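PDB 4R3U: 2-hydroxyisobutanoyl-CoA mutase large subunit from Aquincola tertiaricarbonis, which provides the substrate-binding part of a B12-dependent mutase that interconverts 2-hydroxyisobutyryl-CoA and (S)-3-hydroxybutyryl-CoA, working together with a small cobalamin-binding subunit. Local coordinates for residues A[207-212]-A[254-259]; A[236-241]-A[285-290]; A[248-253]-A[276-281]. One frame throughout, in Å; residues are numbered along the deposited sequence.

Contact 1. Residues A[207-212]-A[254-259]. With 3HC (3-hydroxybutanoyl-coenzyme A), chain E.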
loop_
_atom_site.group_PDB
_atom_site.type_symbol
_atom_site.label_atom_id
_atom_site.label_comp_id
_atom_site.label_asym_id
_atom_site.label_seq_id
_atom_site.Cartn_x
_atom_site.Cartn_y
_atom_site.Cartn_z
ATOM N N THR A 207 25.273 12.875 -6.027
ATOM C CA THR A 207 25.683 12.347 -4.732
ATOM C C THR A 207 26.630 11.138 -4.891
ATOM O O THR A 207 26.473 10.334 -5.811
ATOM C CB THR A 207 24.433 11.842 -3.967
ATOM O OG1 THR A 207 23.355 12.777 -4.068
ATOM C CG2 THR A 207 24.717 11.512 -2.510
ATOM N N VAL A 208 27.591 11.021 -3.959
ATOM C CA VAL A 208 28.443 9.857 -3.698
ATOM C C VAL A 208 28.113 9.547 -2.238
ATOM O O VAL A 208 27.997 10.480 -1.431
ATOM C CB VAL A 208 29.949 10.053 -3.955
ATOM C CG1 VAL A 208 30.258 9.975 -5.447
ATOM C CG2 VAL A 208 30.471 11.366 -3.348
ATOM N N GLN A 209 27.795 8.282 -1.926
ATOM C CA GLN A 209 27.426 7.879 -0.555
ATOM C C GLN A 209 28.545 8.236 0.441
ATOM O O GLN A 209 28.265 8.853 1.472
ATOM C CB GLN A 209 27.037 6.391 -0.488
ATOM C CG GLN A 209 26.353 6.021 0.812
ATOM C CD GLN A 209 25.611 4.732 0.684
ATOM O OE1 GLN A 209 26.149 3.641 0.944
ATOM N NE2 GLN A 209 24.378 4.836 0.207
ATOM N N ALA A 210 29.802 7.875 0.105
ATOM C CA ALA A 210 31.048 8.222 0.814
ATOM C C ALA A 210 31.214 7.913 2.326
ATOM O O ALA A 210 32.340 7.702 2.777
ATOM C CB ALA A 210 31.445 9.658 0.500
ATOM N N ASP A 211 30.122 7.909 3.096
ATOM C CA ASP A 211 30.111 7.647 4.552
ATOM C C ASP A 211 30.806 6.351 4.916
ATOM O O ASP A 211 30.233 5.277 4.781
ATOM C CB ASP A 211 28.662 7.664 5.121
ATOM C CG ASP A 211 28.516 7.485 6.622
ATOM O OD1 ASP A 211 29.549 7.249 7.312
ATOM O OD2 ASP A 211 27.379 7.544 7.107
ATOM N N ILE A 212 32.028 6.478 5.417
ATOM C CA ILE A 212 32.850 5.333 5.823
ATOM C C ILE A 212 32.573 4.825 7.243
ATOM O O ILE A 212 32.711 3.638 7.502
ATOM C CB ILE A 212 34.343 5.575 5.521
ATOM C CG1 ILE A 212 35.112 4.265 5.350
ATOM C CG2 ILE A 212 35.005 6.537 6.538
ATOM C CD1 ILE A 212 34.913 3.586 4.033
ATOM N N GLY A 254 21.775 5.628 7.583
ATOM C CA GLY A 254 21.174 4.806 8.627
ATOM C C GLY A 254 20.620 3.510 8.062
ATOM O O GLY A 254 20.559 2.501 8.775
ATOM N N TYR A 255 20.266 3.536 6.748
ATOM C CA TYR A 255 19.731 2.394 6.027
ATOM C C TYR A 255 20.449 1.056 6.337
ATOM O O TYR A 255 19.809 0.063 6.708
ATOM C CB TYR A 255 19.706 2.667 4.500
ATOM C CG TYR A 255 19.066 1.535 3.709
ATOM C CD1 TYR A 255 17.681 1.453 3.564
ATOM C CD2 TYR A 255 19.841 0.505 3.175
ATOM C CE1 TYR A 255 17.080 0.367 2.928
ATOM C CE2 TYR A 255 19.252 -0.582 2.525
ATOM C CZ TYR A 255 17.869 -0.650 2.404
ATOM O OH TYR A 255 17.279 -1.716 1.756
ATOM N N HIS A 256 21.774 1.046 6.153
ATOM C CA HIS A 256 22.637 -0.114 6.316
ATOM C C HIS A 256 22.709 -0.562 7.750
ATOM O O HIS A 256 22.838 -1.760 7.989
ATOM C CB HIS A 256 24.023 0.184 5.747
ATOM C CG HIS A 256 23.969 0.940 4.454
ATOM N ND1 HIS A 256 23.902 2.334 4.431
ATOM C CD2 HIS A 256 23.939 0.479 3.183
ATOM C CE1 HIS A 256 23.856 2.664 3.151
ATOM N NE2 HIS A 256 23.883 1.585 2.363
ATOM N N ILE A 257 22.651 0.403 8.714
ATOM C CA ILE A 257 22.648 0.124 10.150
ATOM C C ILE A 257 21.356 -0.658 10.439
ATOM O O ILE A 257 21.419 -1.726 11.062
ATOM C CB ILE A 257 22.820 1.432 11.009
ATOM C CG1 ILE A 257 24.245 2.045 10.840
ATOM C CG2 ILE A 257 22.501 1.203 12.514
ATOM C CD1 ILE A 257 24.334 3.559 11.065
ATOM N N SER A 258 20.199 -0.170 9.921
ATOM C CA SER A 258 18.914 -0.870 10.085
ATOM C C SER A 258 18.960 -2.272 9.455
ATOM O O SER A 258 18.632 -3.268 10.108
ATOM C CB SER A 258 17.780 -0.066 9.460
ATOM O OG SER A 258 16.540 -0.691 9.737
ATOM N N GLU A 259 19.353 -2.328 8.176
ATOM C CA GLU A 259 19.432 -3.562 7.391
ATOM C C GLU A 259 20.434 -4.603 7.937
ATOM O O GLU A 259 20.251 -5.810 7.698
ATOM C CB GLU A 259 19.633 -3.242 5.914
ATOM C CG GLU A 259 18.416 -2.579 5.300
ATOM C CD GLU A 259 17.310 -3.522 4.880
ATOM O OE1 GLU A 259 16.162 -3.332 5.340
ATOM O OE2 GLU A 259 17.600 -4.473 4.118
HETATM N N1A 3HC E . 10.509 23.997 -3.602
HETATM C C2A 3HC E . 11.616 24.679 -4.312
HETATM N N3A 3HC E . 12.742 23.776 -4.583
HETATM C C4A 3HC E . 12.713 22.473 -4.214
HETATM C C5A 3HC E . 11.658 21.937 -3.563
HETATM C C6A 3HC E . 10.589 22.701 -3.249
HETATM N N6A 3HC E . 9.580 22.118 -2.603
HETATM N N7A 3HC E . 11.934 20.646 -3.357
HETATM C C8A 3HC E . 13.130 20.386 -3.876
HETATM N N9A 3HC E . 13.623 21.515 -4.376
HETATM C C1B 3HC E . 14.929 21.752 -5.063
HETATM C C2B 3HC E . 16.117 21.537 -4.147
HETATM O O2B 3HC E . 16.442 22.722 -3.413
HETATM C C3B 3HC E . 17.211 21.156 -5.131
HETATM O O3B 3HC E . 17.780 22.335 -5.751
HETATM P P3B 3HC E . 19.368 22.554 -5.951
HETATM O O7A 3HC E . 19.756 21.419 -6.814
HETATM O O8A 3HC E . 19.409 23.879 -6.615
HETATM O O9A 3HC E . 19.873 22.523 -4.559
HETATM C C4B 3HC E . 16.464 20.372 -6.204
HETATM O O4B 3HC E . 15.068 20.794 -6.137
HETATM C C5B 3HC E . 16.619 18.855 -5.993
HETATM O O5B 3HC E . 15.834 18.430 -4.857
HETATM P P1A 3HC E . 16.474 17.777 -3.509
HETATM O O1A 3HC E . 17.883 18.210 -3.304
HETATM O O2A 3HC E . 15.517 17.972 -2.406
HETATM O O3A 3HC E . 16.357 16.207 -3.975
HETATM P P2A 3HC E . 17.523 15.275 -4.617
HETATM O O4A 3HC E . 16.930 13.965 -4.923
HETATM O O5A 3HC E . 18.262 15.990 -5.687
HETATM O O6A 3HC E . 18.500 15.145 -3.380
HETATM C CBP 3HC E . 19.548 14.146 -1.437
HETATM C CCP 3HC E . 18.221 14.396 -2.185
HETATM C CDP 3HC E . 20.034 15.513 -0.939
HETATM C CEP 3HC E . 19.283 13.266 -0.210
HETATM C CAP 3HC E . 20.622 13.510 -2.383
HETATM O OAP 3HC E . 21.930 13.369 -1.786
HETATM C C9P 3HC E . 20.195 12.234 -3.163
HETATM O O9P 3HC E . 19.630 12.313 -4.255
HETATM N N8P 3HC E . 20.564 11.060 -2.626
HETATM C C7P 3HC E . 20.280 9.791 -3.306
HETATM C C6P 3HC E . 21.020 8.649 -2.624
HETATM C C5P 3HC E . 20.674 7.286 -3.233
HETATM O O5P 3HC E . 19.809 7.145 -4.102
HETATM N N4P 3HC E . 21.405 6.288 -2.725
HETATM C C3P 3HC E . 21.230 4.904 -3.143
HETATM C C2P 3HC E . 21.721 4.026 -2.024
HETATM S S1P 3HC E . 21.464 2.263 -2.388
HETATM C C1 3HC E . 22.207 1.610 -0.884
HETATM O O1 3HC E . 23.241 2.050 -0.386
HETATM C C2 3HC E . 21.427 0.497 -0.161
HETATM C C3 3HC E . 21.603 -0.868 -0.830
HETATM O O3 3HC E . 21.188 -0.784 -2.189
HETATM C C4 3HC E . 23.058 -1.354 -0.740
#
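Gln209 and His256 meet in a buried polar contact of the active site, inside the TIM barrel of this acyl-CoA mutase. Gln209 follows strand 206-208, and His256 lies in the first turn of helix 255-259. The two backbones stay well apart, so the side chains bridge the gap from opposite directions. No hydrogen bond joins them directly. Gln209 OE1 lies 3.3 Å from His256 CE1, oblique to the ring, and the amide and ring planes are 69° apart. What links them is the thioester oxygen O1 of 3-hydroxybutanoyl-CoA. His256 NE2 donates to O1 over 2.9 Å, with O1 close to the plane of the ring at its edge. Gln209 NE2 donates to the same O1 over 3.1 Å, and the bond is nearly straight (164°). Two N-H groups thus grip one carbonyl oxygen and probably polarise it. Gln209 can span the distance because its CG is anti to the backbone N (chi1 -167°) and the chain runs on extended. Asn180 ND2 donates to Gln209 OE1, which helps fix the turn of the amide. A leucine here would probably leave O1 with one fewer donor and Asn180 without its acceptor. Next to this pair, Tyr255 CE2 touches substrate C2 at 3.6 Å, and cobalamin reaches Tyr255, His256 and Glu259. 2-Hydroxyisobutyryl-CoA, the other thioester modelled in this pocket, makes the same two bonds through its O1. Phe299 of strand 298-302 meets the rings of both Tyr255 and His256, and helix 213-219 touches His256 through Lys214 and Gln219.

Contact 2. Residues A[236-241]-A[285-290]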
loop_
_atom_site.group_PDB
_atom_site.type_symbol
_atom_site.label_atom_id
_atom_site.label_comp_id
_atom_site.label_asym_id
_atom_site.label_seq_id
_atom_site.Cartn_x
_atom_site.Cartn_y
_atom_site.Cartn_z
ATOM N N ILE A 236 36.523 14.904 0.308
ATOM C CA ILE A 236 35.365 14.894 -0.586
ATOM C C ILE A 236 34.480 16.082 -0.213
ATOM O O ILE A 236 34.097 16.858 -1.091
ATOM C CB ILE A 236 34.592 13.543 -0.569
ATOM C CG1 ILE A 236 35.447 12.406 -1.156
ATOM C CG2 ILE A 236 33.255 13.668 -1.296
ATOM C CD1 ILE A 236 34.897 10.955 -0.800
ATOM N N ILE A 237 34.215 16.245 1.092
ATOM C CA ILE A 237 33.367 17.312 1.633
ATOM C C ILE A 237 33.907 18.687 1.355
ATOM O O ILE A 237 33.174 19.480 0.763
ATOM C CB ILE A 237 32.955 17.068 3.115
ATOM C CG1 ILE A 237 31.913 15.919 3.189
ATOM C CG2 ILE A 237 32.428 18.357 3.788
ATOM C CD1 ILE A 237 31.783 15.263 4.563
ATOM N N THR A 238 35.186 18.962 1.721
ATOM C CA THR A 238 35.841 20.270 1.493
ATOM C C THR A 238 35.971 20.636 0.014
ATOM O O THR A 238 35.749 21.792 -0.329
ATOM C CB THR A 238 37.173 20.377 2.219
ATOM O OG1 THR A 238 38.074 19.393 1.704
ATOM C CG2 THR A 238 37.025 20.222 3.724
ATOM N N TYR A 239 36.329 19.664 -0.857
ATOM C CA TYR A 239 36.463 19.895 -2.299
ATOM C C TYR A 239 35.097 20.332 -2.894
ATOM O O TYR A 239 35.026 21.355 -3.593
ATOM C CB TYR A 239 37.022 18.644 -3.037
ATOM C CG TYR A 239 36.954 18.769 -4.548
ATOM C CD1 TYR A 239 37.942 19.445 -5.256
ATOM C CD2 TYR A 239 35.845 18.305 -5.259
ATOM C CE1 TYR A 239 37.839 19.644 -6.634
ATOM C CE2 TYR A 239 35.721 18.520 -6.633
ATOM C CZ TYR A 239 36.732 19.169 -7.320
ATOM O OH TYR A 239 36.631 19.364 -8.680
ATOM N N SER A 240 34.047 19.519 -2.648
ATOM C CA SER A 240 32.685 19.768 -3.117
ATOM C C SER A 240 32.149 21.130 -2.687
ATOM O O SER A 240 31.519 21.805 -3.497
ATOM C CB SER A 240 31.740 18.676 -2.630
ATOM O OG SER A 240 31.993 17.467 -3.317
ATOM N N ALA A 241 32.405 21.535 -1.418
ATOM C CA ALA A 241 31.959 22.814 -0.861
ATOM C C ALA A 241 32.534 23.985 -1.644
ATOM O O ALA A 241 31.820 24.949 -1.930
ATOM C CB ALA A 241 32.353 22.918 0.600
ATOM N N THR A 285 39.615 21.812 9.907
ATOM C CA THR A 285 40.379 22.388 8.778
ATOM C C THR A 285 40.249 23.918 8.741
ATOM O O THR A 285 40.876 24.569 7.904
ATOM C CB THR A 285 39.868 21.839 7.408
ATOM O OG1 THR A 285 38.570 22.379 7.131
ATOM C CG2 THR A 285 39.847 20.322 7.330
ATOM N N GLY A 286 39.399 24.465 9.597
ATOM C CA GLY A 286 39.118 25.890 9.635
ATOM C C GLY A 286 37.932 26.272 8.773
ATOM O O GLY A 286 37.595 27.457 8.658
ATOM N N MET A 287 37.281 25.266 8.152
ATOM C CA MET A 287 36.084 25.479 7.341
ATOM C C MET A 287 34.920 25.667 8.295
ATOM O O MET A 287 34.689 24.808 9.141
ATOM C CB MET A 287 35.820 24.304 6.390
ATOM C CG MET A 287 34.579 24.500 5.556
ATOM S SD MET A 287 34.445 23.412 4.143
ATOM C CE MET A 287 35.570 24.239 3.028
ATOM N N HIS A 288 34.217 26.804 8.182
ATOM C CA HIS A 288 33.069 27.134 9.008
ATOM C C HIS A 288 31.946 26.199 8.617
ATOM O O HIS A 288 31.760 25.917 7.429
ATOM C CB HIS A 288 32.651 28.598 8.759
ATOM C CG HIS A 288 31.582 29.110 9.688
ATOM N ND1 HIS A 288 30.256 28.719 9.559
ATOM C CD2 HIS A 288 31.675 29.991 10.711
ATOM C CE1 HIS A 288 29.600 29.343 10.526
ATOM N NE2 HIS A 288 30.407 30.119 11.243
ATOM N N VAL A 289 31.185 25.742 9.622
ATOM C CA VAL A 289 30.015 24.862 9.488
ATOM C C VAL A 289 29.077 25.285 8.358
ATOM O O VAL A 289 28.619 24.433 7.594
ATOM C CB VAL A 289 29.228 24.663 10.812
ATOM C CG1 VAL A 289 28.490 23.331 10.804
ATOM C CG2 VAL A 289 30.126 24.786 12.041
ATOM N N ASP A 290 28.809 26.596 8.235
ATOM C CA ASP A 290 27.888 27.117 7.218
ATOM C C ASP A 290 28.397 27.034 5.761
ATOM O O ASP A 290 27.606 27.174 4.825
ATOM C CB ASP A 290 27.332 28.499 7.616
ATOM C CG ASP A 290 26.492 28.505 8.888
ATOM O OD1 ASP A 290 25.733 27.548 9.103
ATOM O OD2 ASP A 290 26.547 29.505 9.635
#
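Thr238 and Met287 form the closest CA pair across the two segments, at 7.8 Å. Segment 236-241 is regular helix, part of helix 226-243. Segment 285-290 has no regular structure and follows helix 264-283. Gly286 leaves the helical conformation with a positive phi of 92°, a conformation in which a CB would collide with the carbonyl oxygen of Thr285. The chain then turns so that Met287 heads back to the helix. A weak hydrogen bond from Met287 N to Thr285 OG1 spans this bend, and Thr285 OG1 is also hydrogen-bonded to Val282 O. Met287 carries the contact. Its CG is anti to the backbone N (chi1 179°), which carries the sulfur out to the helix surface. The chain bends only at the last torsion. Met287 SD touches two carbons about one helical turn apart, Thr238 CG2 and Ala241 CB, both at 4.1 Å. Thr238 offers its methyl, while its OG1 turns back to Arg234 O of its own helix. Thr238 CG2 also lies 4.3 Å from Thr285 OG1. Val282 of helix 264-283 touches Thr238, and Phe292 touches Met287. No hydrogen bond crosses between the segments. The sulfur meets carbon on the helix, so the association rests on van der Waals packing, with the threonine hydroxyls satisfied within their own stretches of chain.

Contact 3. Residues A[248-253]-A[276-281]. With 3HC (3-hydroxybutanoyl-coenzyme A), chain E.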
loop_
_atom_site.group_PDB
_atom_site.type_symbol
_atom_site.label_atom_id
_atom_site.label_comp_id
_atom_site.label_asym_id
_atom_site.label_seq_id
_atom_site.Cartn_x
_atom_site.Cartn_y
_atom_site.Cartn_z
ATOM N N ASN A 248 26.027 16.905 -3.638
ATOM C CA ASN A 248 25.886 16.357 -2.291
ATOM C C ASN A 248 27.067 15.406 -2.043
ATOM O O ASN A 248 27.071 14.305 -2.589
ATOM C CB ASN A 248 24.541 15.658 -2.146
ATOM C CG ASN A 248 23.385 16.563 -2.454
ATOM O OD1 ASN A 248 23.148 17.531 -1.747
ATOM N ND2 ASN A 248 22.663 16.291 -3.533
ATOM N N PRO A 249 28.125 15.851 -1.305
ATOM C CA PRO A 249 29.322 15.000 -1.152
ATOM C C PRO A 249 29.173 13.726 -0.308
ATOM O O PRO A 249 30.096 12.916 -0.295
ATOM C CB PRO A 249 30.360 15.959 -0.537
ATOM C CG PRO A 249 29.555 16.940 0.200
ATOM C CD PRO A 249 28.306 17.153 -0.615
ATOM N N ILE A 250 28.075 13.573 0.422
ATOM C CA ILE A 250 27.858 12.443 1.324
ATOM C C ILE A 250 26.375 12.278 1.583
ATOM O O ILE A 250 25.597 13.220 1.492
ATOM C CB ILE A 250 28.620 12.710 2.667
ATOM C CG1 ILE A 250 28.671 11.456 3.578
ATOM C CG2 ILE A 250 28.067 13.978 3.418
ATOM C CD1 ILE A 250 29.587 11.570 4.828
ATOM N N ASN A 251 26.015 11.078 1.950
ATOM C CA ASN A 251 24.750 10.635 2.455
ATOM C C ASN A 251 25.181 9.890 3.693
ATOM O O ASN A 251 25.713 8.764 3.579
ATOM C CB ASN A 251 24.048 9.676 1.483
ATOM C CG ASN A 251 23.006 10.320 0.619
ATOM O OD1 ASN A 251 22.845 11.542 0.529
ATOM N ND2 ASN A 251 22.293 9.506 -0.064
ATOM N N ILE A 252 25.077 10.574 4.872
ATOM C CA ILE A 252 25.351 9.995 6.193
ATOM C C ILE A 252 24.181 9.018 6.368
ATOM O O ILE A 252 23.025 9.435 6.391
ATOM C CB ILE A 252 25.466 11.075 7.301
ATOM C CG1 ILE A 252 26.490 12.155 6.902
ATOM C CG2 ILE A 252 25.842 10.443 8.645
ATOM C CD1 ILE A 252 26.301 13.544 7.514
ATOM N N SER A 253 24.485 7.722 6.358
ATOM C CA SER A 253 23.488 6.657 6.261
ATOM C C SER A 253 23.073 5.858 7.489
ATOM O O SER A 253 23.900 5.397 8.266
ATOM C CB SER A 253 23.827 5.712 5.108
ATOM O OG SER A 253 24.398 6.375 3.992
ATOM N N ILE A 276 28.249 13.983 13.745
ATOM C CA ILE A 276 29.046 14.764 14.687
ATOM C C ILE A 276 30.559 14.614 14.415
ATOM O O ILE A 276 31.259 15.620 14.308
ATOM C CB ILE A 276 28.626 14.457 16.149
ATOM C CG1 ILE A 276 27.251 15.090 16.444
ATOM C CG2 ILE A 276 29.737 14.902 17.176
ATOM C CD1 ILE A 276 26.425 14.347 17.507
ATOM N N THR A 277 31.023 13.366 14.220
ATOM C CA THR A 277 32.419 13.030 13.922
ATOM C C THR A 277 32.885 13.761 12.660
ATOM O O THR A 277 33.951 14.382 12.679
ATOM C CB THR A 277 32.561 11.513 13.827
ATOM O OG1 THR A 277 31.896 10.932 14.939
ATOM C CG2 THR A 277 34.001 11.047 13.789
ATOM N N TYR A 278 32.069 13.719 11.594
ATOM C CA TYR A 278 32.323 14.339 10.291
ATOM C C TYR A 278 32.420 15.849 10.359
ATOM O O TYR A 278 33.363 16.414 9.802
ATOM C CB TYR A 278 31.263 13.891 9.251
ATOM C CG TYR A 278 31.385 12.446 8.779
ATOM C CD1 TYR A 278 32.629 11.893 8.459
ATOM C CD2 TYR A 278 30.251 11.663 8.566
ATOM C CE1 TYR A 278 32.744 10.584 7.995
ATOM C CE2 TYR A 278 30.352 10.344 8.113
ATOM C CZ TYR A 278 31.601 9.818 7.804
ATOM O OH TYR A 278 31.744 8.533 7.333
ATOM N N VAL A 279 31.478 16.501 11.055
ATOM C CA VAL A 279 31.434 17.954 11.217
ATOM C C VAL A 279 32.671 18.448 11.949
ATOM O O VAL A 279 33.267 19.461 11.544
ATOM C CB VAL A 279 30.123 18.443 11.893
ATOM C CG1 VAL A 279 30.127 19.968 12.068
ATOM C CG2 VAL A 279 28.904 18.004 11.093
ATOM N N ASN A 280 33.079 17.710 13.003
ATOM C CA ASN A 280 34.286 18.015 13.788
ATOM C C ASN A 280 35.552 17.932 12.920
ATOM O O ASN A 280 36.402 18.819 12.996
ATOM C CB ASN A 280 34.401 17.082 14.992
ATOM C CG ASN A 280 33.399 17.335 16.101
ATOM O OD1 ASN A 280 32.999 18.463 16.384
ATOM N ND2 ASN A 280 33.019 16.286 16.806
ATOM N N GLU A 281 35.649 16.891 12.071
ATOM C CA GLU A 281 36.773 16.678 11.165
ATOM C C GLU A 281 36.895 17.758 10.109
ATOM O O GLU A 281 38.015 18.178 9.810
ATOM C CB GLU A 281 36.696 15.281 10.513
ATOM C CG GLU A 281 37.561 14.218 11.166
ATOM C CD GLU A 281 38.754 14.677 11.967
ATOM O OE1 GLU A 281 38.591 14.900 13.188
ATOM O OE2 GLU A 281 39.844 14.830 11.374
HETATM N N1A 3HC E . 10.509 23.997 -3.602
HETATM C C2A 3HC E . 11.616 24.679 -4.312
HETATM N N3A 3HC E . 12.742 23.776 -4.583
HETATM C C4A 3HC E . 12.713 22.473 -4.214
HETATM C C5A 3HC E . 11.658 21.937 -3.563
HETATM C C6A 3HC E . 10.589 22.701 -3.249
HETATM N N6A 3HC E . 9.580 22.118 -2.603
HETATM N N7A 3HC E . 11.934 20.646 -3.357
HETATM C C8A 3HC E . 13.130 20.386 -3.876
HETATM N N9A 3HC E . 13.623 21.515 -4.376
HETATM C C1B 3HC E . 14.929 21.752 -5.063
HETATM C C2B 3HC E . 16.117 21.537 -4.147
HETATM O O2B 3HC E . 16.442 22.722 -3.413
HETATM C C3B 3HC E . 17.211 21.156 -5.131
HETATM O O3B 3HC E . 17.780 22.335 -5.751
HETATM P P3B 3HC E . 19.368 22.554 -5.951
HETATM O O7A 3HC E . 19.756 21.419 -6.814
HETATM O O8A 3HC E . 19.409 23.879 -6.615
HETATM O O9A 3HC E . 19.873 22.523 -4.559
HETATM C C4B 3HC E . 16.464 20.372 -6.204
HETATM O O4B 3HC E . 15.068 20.794 -6.137
HETATM C C5B 3HC E . 16.619 18.855 -5.993
HETATM O O5B 3HC E . 15.834 18.430 -4.857
HETATM P P1A 3HC E . 16.474 17.777 -3.509
HETATM O O1A 3HC E . 17.883 18.210 -3.304
HETATM O O2A 3HC E . 15.517 17.972 -2.406
HETATM O O3A 3HC E . 16.357 16.207 -3.975
HETATM P P2A 3HC E . 17.523 15.275 -4.617
HETATM O O4A 3HC E . 16.930 13.965 -4.923
HETATM O O5A 3HC E . 18.262 15.990 -5.687
HETATM O O6A 3HC E . 18.500 15.145 -3.380
HETATM C CBP 3HC E . 19.548 14.146 -1.437
HETATM C CCP 3HC E . 18.221 14.396 -2.185
HETATM C CDP 3HC E . 20.034 15.513 -0.939
HETATM C CEP 3HC E . 19.283 13.266 -0.210
HETATM C CAP 3HC E . 20.622 13.510 -2.383
HETATM O OAP 3HC E . 21.930 13.369 -1.786
HETATM C C9P 3HC E . 20.195 12.234 -3.163
HETATM O O9P 3HC E . 19.630 12.313 -4.255
HETATM N N8P 3HC E . 20.564 11.060 -2.626
HETATM C C7P 3HC E . 20.280 9.791 -3.306
HETATM C C6P 3HC E . 21.020 8.649 -2.624
HETATM C C5P 3HC E . 20.674 7.286 -3.233
HETATM O O5P 3HC E . 19.809 7.145 -4.102
HETATM N N4P 3HC E . 21.405 6.288 -2.725
HETATM C C3P 3HC E . 21.230 4.904 -3.143
HETATM C C2P 3HC E . 21.721 4.026 -2.024
HETATM S S1P 3HC E . 21.464 2.263 -2.388
HETATM C C1 3HC E . 22.207 1.610 -0.884
HETATM O O1 3HC E . 23.241 2.050 -0.386
HETATM C C2 3HC E . 21.427 0.497 -0.161
HETATM C C3 3HC E . 21.603 -0.868 -0.830
HETATM O O3 3HC E . 21.188 -0.784 -2.189
HETATM C C4 3HC E . 23.058 -1.354 -0.740
#
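Ile250 lays its CD1 methyl over one face of the Tyr278 ring, a CH-pi contact. CD1 of Ile250 is 4.0 Å from the centroid of the Tyr278 ring, 27° off the normal. It sits toward the rim, with Ile250 CD1 3.6 Å from Tyr278 CE2. Ile250 reaches there fully extended, its CG1 anti to the backbone N (chi1 -169°). Ile252 adds a looser touch, its CG1 4.1 Å from Tyr278 CD2 and oblique to the ring, the two side chains running alongside in opposite senses. This is the strand-to-outer-helix layer of a TIM barrel. The chain at 247-253 pairs with strand 206-208 at one end and strand 298-302 at the other, which closes the barrel, and helix 264-283 covers it. Asn248 and Asn251 of the same segment line the pocket of the CoA substrate. Ser253 OG donates to Asn251 O over 2.8 Å, from above the carbonyl plane, and ties the chain at this point. Further out, the Tyr278 hydroxyl is hydrogen-bonded to Asp211 OD1 and to Leu213 N, which holds the end of the ring in place. Val233 of helix 226-243 touches both Ile250 and Tyr278.

How the contacts relate
The three contacts lie in one TIM barrel and step outward from the substrate. Contact 1 is in the active site, with its centre about 11 Å from that of contact 3. Contact 3 packs helix 264-283 on the barrel wall. Contact 2 lies further out, its centre about 10 Å from that of contact 3 and about 20 Å from that of contact 1. Along the chain, segments 207-212, 236-241, 248-253, 254-259, 276-281 and 285-290 follow in that order. Contact 3 therefore falls between the two halves of contact 2, while contact 1 interlocks with both. Asp211 joins contacts 1 and 3: OD2 accepts from Ser253 N. Ile236 packs on Ala210 and Pro249, so helix 226-243 backs both substrate-lining segments.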